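Local coordinates for uncharacterized protein AF0587 (Archaeoglobus fulgidus DSM 4304, PDB 2Q07), which is of uncertain function but, as a fragment of an archaeosine synthase-family protein with a PUA domain, probably binds RNA and serves tRNA modification, at residues 23-28 and 111-116; 29-34 and 58-63; 17-22 and 101-106; 42-47 and 71-76. All coordinates share one frame; numbering follows the deposited sequence.

How the contacts relate
All four contacts lie in the DUF5591 region, of the UDG-like clan, and differ in chemistry with their place in an alpha/beta fold: the buried pair carry the polar bonds, the outer pair pack. Buried contact 2 joins two neighbouring parallel strands by backbone hydrogen bonds. Contact 4, also buried, packs a loop after strand 31-36 against an R73-E76 ion pair that follows strand 70-72, with a hydrogen bond from L44 N to E76; R73 reaches back to E62 of contact 2. Contact 1 is partly buried and purely packing, where loops leaving helices 16-24 and 94-111 meet. Contact 3 joins those helices nearer the surface through a broad aromatic stack, and its L104 packs on I63 of contact 2.

Contact 1 (23-28 and 111-116); sequences ECYKPF and GGFRKV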
loop_
_atom_site.group_PDB
_atom_site.type_symbol
_atom_site.label_atom_id
_atom_site.label_comp_id
_atom_site.label_asym_id
_atom_site.label_seq_id
_atom_site.Cartn_x
_atom_site.Cartn_y
_atom_site.Cartn_z
ATOM N N GLU A 23 4.499 5.507 -8.005
ATOM C CA GLU A 23 4.299 6.953 -8.012
ATOM C C GLU A 23 3.836 7.494 -6.660
ATOM O O GLU A 23 3.964 8.687 -6.394
ATOM C CB GLU A 23 3.338 7.380 -9.139
ATOM C CG GLU A 23 1.924 6.861 -9.068
ATOM C CD GLU A 23 1.062 7.376 -10.226
ATOM O OE1 GLU A 23 0.901 8.610 -10.355
ATOM O OE2 GLU A 23 0.547 6.548 -11.012
ATOM N N CYS A 24 3.339 6.614 -5.795
ATOM C CA CYS A 24 2.864 7.031 -4.475
ATOM C C CYS A 24 3.882 6.778 -3.359
ATOM O O CYS A 24 3.685 7.209 -2.223
ATOM C CB CYS A 24 1.553 6.309 -4.135
ATOM S SG CYS A 24 0.221 6.579 -5.343
ATOM N N TYR A 25 4.969 6.091 -3.698
ATOM C CA TYR A 25 6.011 5.731 -2.738
ATOM C C TYR A 25 6.794 6.912 -2.172
ATOM O O TYR A 25 7.490 7.604 -2.904
ATOM C CB TYR A 25 6.974 4.745 -3.405
ATOM C CG TYR A 25 7.983 4.106 -2.484
ATOM C CD1 TYR A 25 7.639 3.735 -1.180
ATOM C CD2 TYR A 25 9.274 3.831 -2.928
ATOM C CE1 TYR A 25 8.561 3.104 -0.342
ATOM C CE2 TYR A 25 10.201 3.204 -2.104
ATOM C CZ TYR A 25 9.842 2.843 -0.815
ATOM O OH TYR A 25 10.760 2.223 -0.000
ATOM N N LYS A 26 6.678 7.145 -0.870
ATOM C CA LYS A 26 7.420 8.248 -0.250
ATOM C C LYS A 26 8.156 7.816 1.014
ATOM O O LYS A 26 7.571 7.716 2.089
ATOM C CB LYS A 26 6.483 9.422 0.059
ATOM C CG LYS A 26 5.658 9.863 -1.147
ATOM C CD LYS A 26 4.886 11.147 -0.869
ATOM C CE LYS A 26 3.881 11.433 -1.978
ATOM N NZ LYS A 26 2.833 10.356 -2.074
ATOM N N PRO A 27 9.463 7.556 0.891
ATOM C CA PRO A 27 10.321 7.130 2.004
ATOM C C PRO A 27 10.419 8.162 3.126
ATOM O O PRO A 27 10.128 9.343 2.933
ATOM C CB PRO A 27 11.675 6.907 1.328
ATOM C CG PRO A 27 11.300 6.518 -0.066
ATOM C CD PRO A 27 10.201 7.502 -0.385
ATOM N N PHE A 28 10.829 7.703 4.302
ATOM C CA PHE A 28 11.010 8.579 5.450
ATOM C C PHE A 28 12.448 8.431 5.955
ATOM O O PHE A 28 12.845 9.064 6.937
ATOM C CB PHE A 28 10.021 8.210 6.557
ATOM C CG PHE A 28 10.149 6.791 7.042
ATOM C CD1 PHE A 28 11.144 6.434 7.956
ATOM C CD2 PHE A 28 9.271 5.813 6.593
ATOM C CE1 PHE A 28 11.257 5.125 8.414
ATOM C CE2 PHE A 28 9.374 4.497 7.045
ATOM C CZ PHE A 28 10.365 4.150 7.958
ATOM N N GLY A 111 12.933 5.897 -4.387
ATOM C CA GLY A 111 13.093 6.249 -2.988
ATOM C C GLY A 111 14.306 7.126 -2.729
ATOM O O GLY A 111 14.395 7.778 -1.686
ATOM N N GLY A 112 15.239 7.141 -3.676
ATOM C CA GLY A 112 16.440 7.952 -3.542
ATOM C C GLY A 112 17.299 7.610 -2.337
ATOM O O GLY A 112 17.933 8.488 -1.756
ATOM N N PHE A 113 17.329 6.333 -1.971
ATOM C CA PHE A 113 18.113 5.880 -0.829
ATOM C C PHE A 113 19.616 6.002 -1.078
ATOM O O PHE A 113 20.089 5.839 -2.206
ATOM C CB PHE A 113 17.776 4.425 -0.499
ATOM C CG PHE A 113 16.309 4.172 -0.276
ATOM C CD1 PHE A 113 15.545 3.520 -1.248
ATOM C CD2 PHE A 113 15.691 4.581 0.900
ATOM C CE1 PHE A 113 14.180 3.279 -1.048
ATOM C CE2 PHE A 113 14.333 4.350 1.116
ATOM C CZ PHE A 113 13.573 3.696 0.137
ATOM N N ARG A 114 20.364 6.297 -0.020
ATOM C CA ARG A 114 21.812 6.411 -0.146
ATOM C C ARG A 114 22.441 5.068 0.187
ATOM O O ARG A 114 23.583 4.807 -0.169
ATOM C CB ARG A 114 22.371 7.476 0.799
ATOM C CG ARG A 114 22.150 7.191 2.284
ATOM C CD ARG A 114 23.084 8.051 3.145
ATOM N NE ARG A 114 24.119 7.241 3.778
ATOM C CZ ARG A 114 23.949 6.558 4.905
ATOM N NH1 ARG A 114 22.785 6.595 5.536
ATOM N NH2 ARG A 114 24.935 5.819 5.388
ATOM N N LYS A 115 21.680 4.217 0.869
ATOM C CA LYS A 115 22.172 2.902 1.247
ATOM C C LYS A 115 21.076 1.836 1.239
ATOM O O LYS A 115 19.945 2.079 1.664
ATOM C CB LYS A 115 22.822 2.966 2.633
ATOM C CG LYS A 115 23.643 1.733 2.971
ATOM C CD LYS A 115 23.020 0.943 4.097
ATOM C CE LYS A 115 23.274 1.613 5.438
ATOM N NZ LYS A 115 24.686 1.430 5.862
ATOM N N VAL A 116 21.429 0.658 0.740
ATOM C CA VAL A 116 20.522 -0.475 0.664
ATOM C C VAL A 116 21.114 -1.613 1.503
ATOM O O VAL A 116 22.208 -2.090 1.211
ATOM C CB VAL A 116 20.372 -0.979 -0.809
ATOM C CG1 VAL A 116 19.515 -2.250 -0.861
ATOM C CG2 VAL A 116 19.776 0.100 -1.678
#
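Two loops that leave helices of the alpha/beta domain meet here: segment 23-28 runs on from helix 16-24, while segment 111-116 leads from helix 94-111 into strand 115-118. Packing alone joins them. Y25 turns its ring out with CG anti to the backbone N (chi1 -171°), while F113 takes the other common choice, CG anti to its carbonyl carbon (chi1 -55°). The two rings therefore reach toward one another tip to tip, and the phenol oxygen of Y25 comes to the edge of the phenylalanine ring, near its plane, with OH 3.2 Å from F113 CZ. P27 crosses F113 at about a right angle and lies against both that ring and G111: its CB lies 3.7 Å from F113 CE2, its CG 3.6 Å from F113 CZ. The same CG also sits over the rim of one face of the Y25 ring. Behind, F107 meets Y25 edge-to-face, and F113 packs on V32 and N61 of the sheet. G111 suits this crowded spot, because a CB on it would run into F113 CE1. The closest carbon pair is P27 CG and G111 CA, 3.4 Å, tighter than usual van der Waals contact.

Contact 2 (29-34 and 58-63); sequences SDTVLL and VNVNEI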
loop_
_atom_site.group_PDB
_atom_site.type_symbol
_atom_site.label_atom_id
_atom_site.label_comp_id
_atom_site.label_asym_id
_atom_site.label_seq_id
_atom_site.Cartn_x
_atom_site.Cartn_y
_atom_site.Cartn_z
ATOM N N SER A 29 13.227 7.610 5.250
ATOM C CA SER A 29 14.618 7.331 5.622
ATOM C C SER A 29 15.526 7.343 4.395
ATOM O O SER A 29 15.056 7.220 3.270
ATOM C CB SER A 29 14.687 5.952 6.298
ATOM O OG SER A 29 16.025 5.533 6.534
ATOM N N ASP A 30 16.828 7.477 4.620
ATOM C CA ASP A 30 17.794 7.490 3.530
ATOM C C ASP A 30 18.350 6.083 3.350
ATOM O O ASP A 30 19.148 5.825 2.448
ATOM C CB ASP A 30 18.930 8.463 3.843
ATOM C CG ASP A 30 19.734 8.049 5.063
ATOM O OD1 ASP A 30 19.162 7.445 5.989
ATOM O OD2 ASP A 30 20.944 8.341 5.108
ATOM N N THR A 31 17.922 5.175 4.222
ATOM C CA THR A 31 18.357 3.784 4.166
ATOM C C THR A 31 17.146 2.871 3.980
ATOM O O THR A 31 16.081 3.125 4.533
ATOM C CB THR A 31 19.100 3.384 5.469
ATOM O OG1 THR A 31 20.312 4.137 5.567
ATOM C CG2 THR A 31 19.438 1.896 5.475
ATOM N N VAL A 32 17.301 1.821 3.179
ATOM C CA VAL A 32 16.204 0.881 2.980
ATOM C C VAL A 32 16.664 -0.542 3.284
ATOM O O VAL A 32 17.710 -0.988 2.807
ATOM C CB VAL A 32 15.639 0.929 1.540
ATOM C CG1 VAL A 32 16.721 0.555 0.526
ATOM C CG2 VAL A 32 14.457 -0.025 1.422
ATOM N N LEU A 33 15.870 -1.241 4.086
ATOM C CA LEU A 33 16.149 -2.617 4.468
ATOM C C LEU A 33 15.396 -3.598 3.559
ATOM O O LEU A 33 14.168 -3.508 3.417
ATOM C CB LEU A 33 15.717 -2.826 5.922
ATOM C CG LEU A 33 15.849 -4.228 6.499
ATOM C CD1 LEU A 33 17.308 -4.647 6.474
ATOM C CD2 LEU A 33 15.291 -4.234 7.921
ATOM N N LEU A 34 16.120 -4.525 2.935
ATOM C CA LEU A 34 15.488 -5.520 2.072
ATOM C C LEU A 34 15.304 -6.809 2.876
ATOM O O LEU A 34 16.229 -7.272 3.557
ATOM C CB LEU A 34 16.341 -5.779 0.819
ATOM C CG LEU A 34 16.772 -4.541 0.018
ATOM C CD1 LEU A 34 17.515 -4.976 -1.238
ATOM C CD2 LEU A 34 15.550 -3.705 -0.345
ATOM N N VAL A 58 13.796 -1.289 14.052
ATOM C CA VAL A 58 13.841 -0.927 12.644
ATOM C C VAL A 58 13.293 0.480 12.397
ATOM O O VAL A 58 12.090 0.703 12.476
ATOM C CB VAL A 58 13.045 -1.961 11.814
ATOM C CG1 VAL A 58 13.046 -1.581 10.353
ATOM C CG2 VAL A 58 13.648 -3.355 12.019
ATOM N N ASN A 59 14.189 1.419 12.098
ATOM C CA ASN A 59 13.800 2.802 11.829
ATOM C C ASN A 59 14.172 3.269 10.431
ATOM O O ASN A 59 14.418 4.455 10.206
ATOM C CB ASN A 59 14.413 3.763 12.849
ATOM C CG ASN A 59 13.714 3.711 14.187
ATOM O OD1 ASN A 59 12.505 3.510 14.256
ATOM N ND2 ASN A 59 14.469 3.911 15.257
ATOM N N VAL A 60 14.231 2.327 9.502
ATOM C CA VAL A 60 14.522 2.653 8.119
ATOM C C VAL A 60 13.412 2.022 7.295
ATOM O O VAL A 60 12.662 1.191 7.803
ATOM C CB VAL A 60 15.881 2.100 7.678
ATOM C CG1 VAL A 60 16.994 2.717 8.537
ATOM C CG2 VAL A 60 15.882 0.580 7.782
ATOM N N ASN A 61 13.301 2.429 6.037
ATOM C CA ASN A 61 12.274 1.900 5.143
ATOM C C ASN A 61 12.529 0.431 4.853
ATOM O O ASN A 61 13.675 -0.028 4.907
ATOM C CB ASN A 61 12.266 2.700 3.840
ATOM C CG ASN A 61 11.431 3.961 3.943
ATOM O OD1 ASN A 61 10.203 3.912 3.810
ATOM N ND2 ASN A 61 12.086 5.096 4.197
ATOM N N GLU A 62 11.463 -0.296 4.528
ATOM C CA GLU A 62 11.567 -1.724 4.259
ATOM C C GLU A 62 10.919 -2.119 2.946
ATOM O O GLU A 62 9.872 -1.602 2.573
ATOM C CB GLU A 62 10.893 -2.527 5.380
ATOM C CG GLU A 62 11.548 -2.415 6.748
ATOM C CD GLU A 62 10.581 -2.770 7.876
ATOM O OE1 GLU A 62 9.539 -2.090 7.999
ATOM O OE2 GLU A 62 10.856 -3.727 8.633
ATOM N N ILE A 63 11.554 -3.038 2.244
ATOM C CA ILE A 63 11.000 -3.540 1.005
ATOM C C ILE A 63 11.108 -5.050 1.110
ATOM O O ILE A 63 12.178 -5.583 1.393
ATOM C CB ILE A 63 11.780 -3.032 -0.219
ATOM C CG1 ILE A 63 11.564 -1.521 -0.378
ATOM C CG2 ILE A 63 11.337 -3.790 -1.469
ATOM C CD1 ILE A 63 12.325 -0.908 -1.518
#
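The flat groups here are the peptide planes of two parallel strands, which meet edge to edge, the carbonyls of one strand facing the N-H groups of the other. V32, L34, N61 and I63 lie on one face of this beta-alpha-beta pairing, L33 and E62 on the other; helix 47-55 makes the crossover between strands 31-36 and 61-65. N61 N approaches T31 O in the carbonyl plane, but the bond is bent (136° at the hydrogen) and 3.2 Å long. L33 N then gives an almost straight bond to N61 O at only 2.6 Å. In the third, I63 N meets L33 O nearly along the C=O axis, at 2.9 Å. Together they hold the strands in register while the chains twist 34° apart.

On the first face, V32 CG2, anti to its backbone N, lies 3.7 Å from I63 CG1, and L34 runs alongside I63 pointing the same way, CD2 to CB. L104 and F107 of helix 94-111 pack on I63. The other face carries E62, whose carboxylate is paired with R53 and R73, and L33, whose CB packs on V60 CG2. V60 also sends CG1, anti to its carbonyl carbon, across T31, 3.8 Å from T31 CB. Before the strand begins, S29 makes an ST turn: its OG, anti to the backbone N, accepts from T31 N at 3.0 Å, and V60 CG1 touches that OG.

Contact 3 (17-22 and 101-106); sequences FFERAL and AGWLKR
W103 stands between segments 17-22 and 101-106 of helices 16-24 and 94-111, which run nearly parallel, 14° apart in direction and with axes 11.3 Å apart at closest approach. Its CB, with CG anti to the carbonyl carbon, starts the contact over one face of the F18 ring, nearest to F18 CE2. CG then sits 3.6 Å above the middle of that ring. From there the five-membered ring lies flat on the phenylalanine, in a face-to-face stack with centroids 3.7 Å apart and planes only 6° from parallel: CD1 rests against F18 CE1 and NE1 against F18 CD1, each at 3.5 Å. The six-membered ring continues past the rim of F18 and receives F18 CB squarely over its face, a CH-pi contact of 3.5 Å to the ring centroid. At the far tip W103 CH2 comes within 4.1 Å of E19 CG. Beside it, CZ3 has L22 CD2 at its edge. R106 takes the opposite face, its NE above the rim of the indole, while its backbone O meets L22 CD1. F99 adds an edge-to-face neighbour to W103, and V70 of the sheet touches both W103 and F18. An alanine in place of W103 removes the stacking partner of F18 and would probably loosen the helix-to-helix contact. The seam thus relies on dispersion and on the broad faces of two rings, with charged E19 and R106 on the solvent side.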
loop_
_atom_site.group_PDB
_atom_site.type_symbol
_atom_site.label_atom_id
_atom_site.label_comp_id
_atom_site.label_asym_id
_atom_site.label_seq_id
_atom_site.Cartn_x
_atom_site.Cartn_y
_atom_site.Cartn_z
ATOM N N PHE A 17 -0.460 -2.338 -9.985
ATOM C CA PHE A 17 0.027 -2.219 -8.619
ATOM C C PHE A 17 1.424 -1.603 -8.615
ATOM O O PHE A 17 1.691 -0.642 -7.893
ATOM C CB PHE A 17 0.082 -3.598 -7.960
ATOM C CG PHE A 17 0.759 -3.597 -6.618
ATOM C CD1 PHE A 17 0.149 -2.997 -5.514
ATOM C CD2 PHE A 17 2.028 -4.149 -6.466
ATOM C CE1 PHE A 17 0.797 -2.943 -4.285
ATOM C CE2 PHE A 17 2.689 -4.100 -5.235
ATOM C CZ PHE A 17 2.073 -3.496 -4.144
ATOM N N PHE A 18 2.310 -2.176 -9.425
ATOM C CA PHE A 18 3.687 -1.713 -9.528
ATOM C C PHE A 18 3.805 -0.242 -9.882
ATOM O O PHE A 18 4.522 0.513 -9.221
ATOM C CB PHE A 18 4.436 -2.531 -10.579
ATOM C CG PHE A 18 5.070 -3.776 -10.039
ATOM C CD1 PHE A 18 5.021 -4.961 -10.759
ATOM C CD2 PHE A 18 5.736 -3.761 -8.812
ATOM C CE1 PHE A 18 5.624 -6.118 -10.276
ATOM C CE2 PHE A 18 6.344 -4.912 -8.320
ATOM C CZ PHE A 18 6.286 -6.094 -9.056
ATOM N N GLU A 19 3.092 0.161 -10.921
ATOM C CA GLU A 19 3.147 1.535 -11.383
ATOM C C GLU A 19 2.532 2.542 -10.426
ATOM O O GLU A 19 3.082 3.623 -10.221
ATOM C CB GLU A 19 2.498 1.638 -12.767
ATOM C CG GLU A 19 3.375 1.028 -13.869
ATOM C CD GLU A 19 2.795 1.184 -15.266
ATOM O OE1 GLU A 19 3.577 1.097 -16.240
ATOM O OE2 GLU A 19 1.567 1.383 -15.395
ATOM N N ARG A 20 1.401 2.183 -9.829
ATOM C CA ARG A 20 0.726 3.080 -8.905
ATOM C C ARG A 20 1.483 3.194 -7.590
ATOM O O ARG A 20 1.590 4.283 -7.020
ATOM C CB ARG A 20 -0.704 2.601 -8.658
ATOM C CG ARG A 20 -1.499 3.464 -7.703
ATOM C CD ARG A 20 -1.540 4.904 -8.155
ATOM N NE ARG A 20 -2.389 5.703 -7.285
ATOM C CZ ARG A 20 -2.645 6.993 -7.472
ATOM N NH1 ARG A 20 -2.113 7.638 -8.502
ATOM N NH2 ARG A 20 -3.443 7.638 -6.632
ATOM N N ALA A 21 2.007 2.073 -7.104
ATOM C CA ALA A 21 2.751 2.097 -5.852
ATOM C C ALA A 21 4.019 2.919 -6.042
ATOM O O ALA A 21 4.420 3.668 -5.161
ATOM C CB ALA A 21 3.091 0.668 -5.403
ATOM N N LEU A 22 4.631 2.796 -7.213
ATOM C CA LEU A 22 5.852 3.529 -7.506
ATOM C C LEU A 22 5.638 5.038 -7.511
ATOM O O LEU A 22 6.501 5.784 -7.073
ATOM C CB LEU A 22 6.433 3.084 -8.854
ATOM C CG LEU A 22 7.805 3.644 -9.246
ATOM C CD1 LEU A 22 8.890 3.121 -8.315
ATOM C CD2 LEU A 22 8.106 3.238 -10.682
ATOM N N ALA A 101 14.295 -7.944 -10.254
ATOM C CA ALA A 101 15.356 -6.947 -10.130
ATOM C C ALA A 101 14.914 -5.629 -10.776
ATOM O O ALA A 101 15.150 -4.555 -10.238
ATOM C CB ALA A 101 16.631 -7.457 -10.807
ATOM N N GLY A 102 14.279 -5.729 -11.941
ATOM C CA GLY A 102 13.813 -4.549 -12.651
ATOM C C GLY A 102 12.925 -3.672 -11.786
ATOM O O GLY A 102 13.151 -2.462 -11.690
ATOM N N TRP A 103 11.921 -4.277 -11.152
ATOM C CA TRP A 103 11.020 -3.524 -10.289
ATOM C C TRP A 103 11.658 -3.069 -8.986
ATOM O O TRP A 103 11.448 -1.931 -8.551
ATOM C CB TRP A 103 9.747 -4.331 -10.014
ATOM C CG TRP A 103 8.813 -4.273 -11.191
ATOM C CD1 TRP A 103 8.495 -5.291 -12.043
ATOM C CD2 TRP A 103 8.164 -3.102 -11.704
ATOM N NE1 TRP A 103 7.695 -4.820 -13.065
ATOM C CE2 TRP A 103 7.476 -3.481 -12.878
ATOM C CE3 TRP A 103 8.103 -1.764 -11.285
ATOM C CZ2 TRP A 103 6.730 -2.569 -13.643
ATOM C CZ3 TRP A 103 7.363 -0.857 -12.044
ATOM C CH2 TRP A 103 6.686 -1.268 -13.213
ATOM N N LEU A 104 12.457 -3.940 -8.369
ATOM C CA LEU A 104 13.120 -3.581 -7.123
ATOM C C LEU A 104 13.978 -2.333 -7.329
ATOM O O LEU A 104 13.986 -1.426 -6.480
ATOM C CB LEU A 104 14.002 -4.730 -6.617
ATOM C CG LEU A 104 14.884 -4.379 -5.405
ATOM C CD1 LEU A 104 14.013 -4.008 -4.199
ATOM C CD2 LEU A 104 15.788 -5.563 -5.054
ATOM N N LYS A 105 14.695 -2.296 -8.454
ATOM C CA LYS A 105 15.546 -1.160 -8.787
ATOM C C LYS A 105 14.739 0.130 -8.850
ATOM O O LYS A 105 15.193 1.176 -8.390
ATOM C CB LYS A 105 16.252 -1.354 -10.135
ATOM C CG LYS A 105 17.163 -0.167 -10.463
ATOM C CD LYS A 105 18.137 -0.423 -11.600
ATOM C CE LYS A 105 17.494 -0.249 -12.957
ATOM N NZ LYS A 105 18.531 -0.222 -14.028
ATOM N N ARG A 106 13.548 0.048 -9.441
ATOM C CA ARG A 106 12.673 1.209 -9.563
ATOM C C ARG A 106 12.306 1.809 -8.223
ATOM O O ARG A 106 12.332 3.022 -8.060
ATOM C CB ARG A 106 11.406 0.827 -10.321
ATOM C CG ARG A 106 11.720 0.296 -11.693
ATOM C CD ARG A 106 10.546 0.413 -12.622
ATOM N NE ARG A 106 10.874 -0.131 -13.933
ATOM C CZ ARG A 106 10.115 0.020 -15.009
ATOM N NH1 ARG A 106 8.979 0.706 -14.928
ATOM N NH2 ARG A 106 10.488 -0.521 -16.161
#

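Contact 4 (42-47 and 71-76); sequences PYLTSR and VPREFE
A cis peptide bond leads into P42, and the chain then makes a 3-10 turn at 43-45, matched across the contact by a second at 73-75 that follows strand 70-72. P42 O takes both T45 N and T45 OG1. A water links the backbones, accepting from Y43 N and donating to E76 O. L44 N gives a hydrogen bond to E76 OE1, modelled at 2.7 Å, though the oxygen's place is less sure; Y193 also bonds this OE1. The first turn belongs to the loop between strand 31-36 of the alpha/beta sheet and helix 47-55, where S46 is the N-cap, OG to H49 N.

R73 folds back, bent at chi2 and chi3, to grip E76 side-on: NE (3.0 Å) and NH2 (2.8 Å) both reach OE2, NH2 on its syn lone pair and NE from above the carboxylate plane. L44 CD1 lies 3.7 Å above the middle of the guanidinium, while Y43 CB sits at its edge, 3.3 Å from R73 NH2. A leucine in place of R73 removes the bonds to E76, H49 and E62 and would probably leave the buried E76 carboxylate poorly compensated. V71 CB lies at the edge of the Y43 ring, 4.3 Å from Y43 CE1.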
loop_
_atom_site.group_PDB
_atom_site.type_symbol
_atom_site.label_atom_id
_atom_site.label_comp_id
_atom_site.label_asym_id
_atom_site.label_seq_id
_atom_site.Cartn_x
_atom_site.Cartn_y
_atom_site.Cartn_z
ATOM N N PRO A 42 -0.375 -10.530 6.024
ATOM C CA PRO A 42 0.601 -9.571 5.489
ATOM C C PRO A 42 1.942 -9.804 6.181
ATOM O O PRO A 42 1.977 -10.120 7.366
ATOM C CB PRO A 42 -0.025 -8.220 5.825
ATOM C CG PRO A 42 -0.769 -8.498 7.090
ATOM C CD PRO A 42 -1.421 -9.838 6.796
ATOM N N TYR A 43 3.033 -9.646 5.439
ATOM C CA TYR A 43 4.380 -9.900 5.950
ATOM C C TYR A 43 4.740 -9.450 7.366
ATOM O O TYR A 43 5.473 -10.150 8.071
ATOM C CB TYR A 43 5.410 -9.321 4.987
ATOM C CG TYR A 43 5.197 -9.737 3.550
ATOM C CD1 TYR A 43 5.107 -8.780 2.542
ATOM C CD2 TYR A 43 5.116 -11.086 3.192
ATOM C CE1 TYR A 43 4.944 -9.149 1.205
ATOM C CE2 TYR A 43 4.953 -11.470 1.843
ATOM C CZ TYR A 43 4.869 -10.491 0.863
ATOM O OH TYR A 43 4.708 -10.831 -0.459
ATOM N N LEU A 44 4.238 -8.300 7.791
ATOM C CA LEU A 44 4.573 -7.797 9.122
ATOM C C LEU A 44 4.113 -8.692 10.281
ATOM O O LEU A 44 4.658 -8.614 11.385
ATOM C CB LEU A 44 4.008 -6.387 9.307
ATOM C CG LEU A 44 4.507 -5.590 10.505
ATOM C CD1 LEU A 44 6.029 -5.447 10.446
ATOM C CD2 LEU A 44 3.831 -4.212 10.500
ATOM N N THR A 45 3.117 -9.535 10.036
ATOM C CA THR A 45 2.613 -10.428 11.075
ATOM C C THR A 45 3.303 -11.796 11.053
ATOM O O THR A 45 2.986 -12.661 11.869
ATOM C CB THR A 45 1.101 -10.688 10.923
ATOM O OG1 THR A 45 0.884 -11.548 9.800
ATOM C CG2 THR A 45 0.342 -9.377 10.710
ATOM N N SER A 46 4.228 -12.008 10.119
ATOM C CA SER A 46 4.923 -13.294 10.034
ATOM C C SER A 46 5.895 -13.495 11.200
ATOM O O SER A 46 6.413 -12.539 11.766
ATOM C CB SER A 46 5.709 -13.393 8.724
ATOM O OG SER A 46 6.873 -12.582 8.775
ATOM N N ARG A 47 6.153 -14.748 11.553
ATOM C CA ARG A 47 7.078 -15.019 12.644
ATOM C C ARG A 47 8.474 -14.472 12.360
ATOM O O ARG A 47 9.110 -13.909 13.241
ATOM C CB ARG A 47 7.152 -16.519 12.922
ATOM C CG ARG A 47 6.362 -16.942 14.140
ATOM C CD ARG A 47 6.616 -18.398 14.435
ATOM N NE ARG A 47 5.611 -19.271 13.850
ATOM C CZ ARG A 47 5.786 -20.572 13.647
ATOM N NH1 ARG A 47 6.940 -21.143 13.969
ATOM N NH2 ARG A 47 4.798 -21.306 13.160
ATOM N N VAL A 71 7.512 -5.543 -2.819
ATOM C CA VAL A 71 6.584 -4.766 -2.006
ATOM C C VAL A 71 7.108 -3.854 -0.902
ATOM O O VAL A 71 7.636 -4.326 0.096
ATOM C CB VAL A 71 5.560 -5.713 -1.326
ATOM C CG1 VAL A 71 4.507 -4.903 -0.581
ATOM C CG2 VAL A 71 4.915 -6.615 -2.368
ATOM N N PRO A 72 6.977 -2.532 -1.077
ATOM C CA PRO A 72 7.446 -1.647 -0.017
ATOM C C PRO A 72 6.518 -1.960 1.163
ATOM O O PRO A 72 5.316 -2.183 0.975
ATOM C CB PRO A 72 7.194 -0.253 -0.595
ATOM C CG PRO A 72 7.441 -0.470 -2.070
ATOM C CD PRO A 72 6.727 -1.779 -2.323
ATOM N N ARG A 73 7.067 -1.990 2.362
ATOM C CA ARG A 73 6.270 -2.293 3.543
ATOM C C ARG A 73 4.965 -1.488 3.629
ATOM O O ARG A 73 3.959 -1.978 4.143
ATOM C CB ARG A 73 7.106 -2.055 4.797
ATOM C CG ARG A 73 6.321 -2.151 6.102
ATOM C CD ARG A 73 6.952 -3.159 7.034
ATOM N NE ARG A 73 6.594 -4.521 6.667
ATOM C CZ ARG A 73 7.337 -5.594 6.916
ATOM N NH1 ARG A 73 8.506 -5.486 7.537
ATOM N NH2 ARG A 73 6.889 -6.784 6.553
ATOM N N GLU A 74 4.984 -0.266 3.103
ATOM C CA GLU A 74 3.813 0.617 3.144
ATOM C C GLU A 74 2.613 0.146 2.332
ATOM O O GLU A 74 1.498 0.619 2.542
ATOM C CB GLU A 74 4.196 2.022 2.678
ATOM C CG GLU A 74 5.179 2.754 3.593
ATOM C CD GLU A 74 6.619 2.283 3.452
ATOM O OE1 GLU A 74 6.911 1.407 2.611
ATOM O OE2 GLU A 74 7.469 2.807 4.190
ATOM N N PHE A 75 2.835 -0.774 1.401
ATOM C CA PHE A 75 1.749 -1.273 0.573
ATOM C C PHE A 75 1.420 -2.731 0.884
ATOM O O PHE A 75 0.628 -3.345 0.179
ATOM C CB PHE A 75 2.117 -1.154 -0.914
ATOM C CG PHE A 75 2.503 0.240 -1.351
ATOM C CD1 PHE A 75 3.824 0.540 -1.676
ATOM C CD2 PHE A 75 1.540 1.248 -1.454
ATOM C CE1 PHE A 75 4.186 1.819 -2.099
ATOM C CE2 PHE A 75 1.889 2.535 -1.878
ATOM C CZ PHE A 75 3.218 2.821 -2.204
ATOM N N GLU A 76 2.005 -3.284 1.941
ATOM C CA GLU A 76 1.782 -4.697 2.241
ATOM C C GLU A 76 0.359 -5.091 2.657
ATOM O O GLU A 76 0.085 -6.263 2.869
ATOM C CB GLU A 76 2.801 -5.187 3.280
ATOM C CG GLU A 76 2.356 -5.122 4.717
ATOM C CD GLU A 76 3.279 -5.915 5.641
ATOM O OE1 GLU A 76 2.831 -6.269 6.748
ATOM O OE2 GLU A 76 4.450 -6.178 5.268
HETATM O O HOH W 1 1.635 -8.640 2.711
#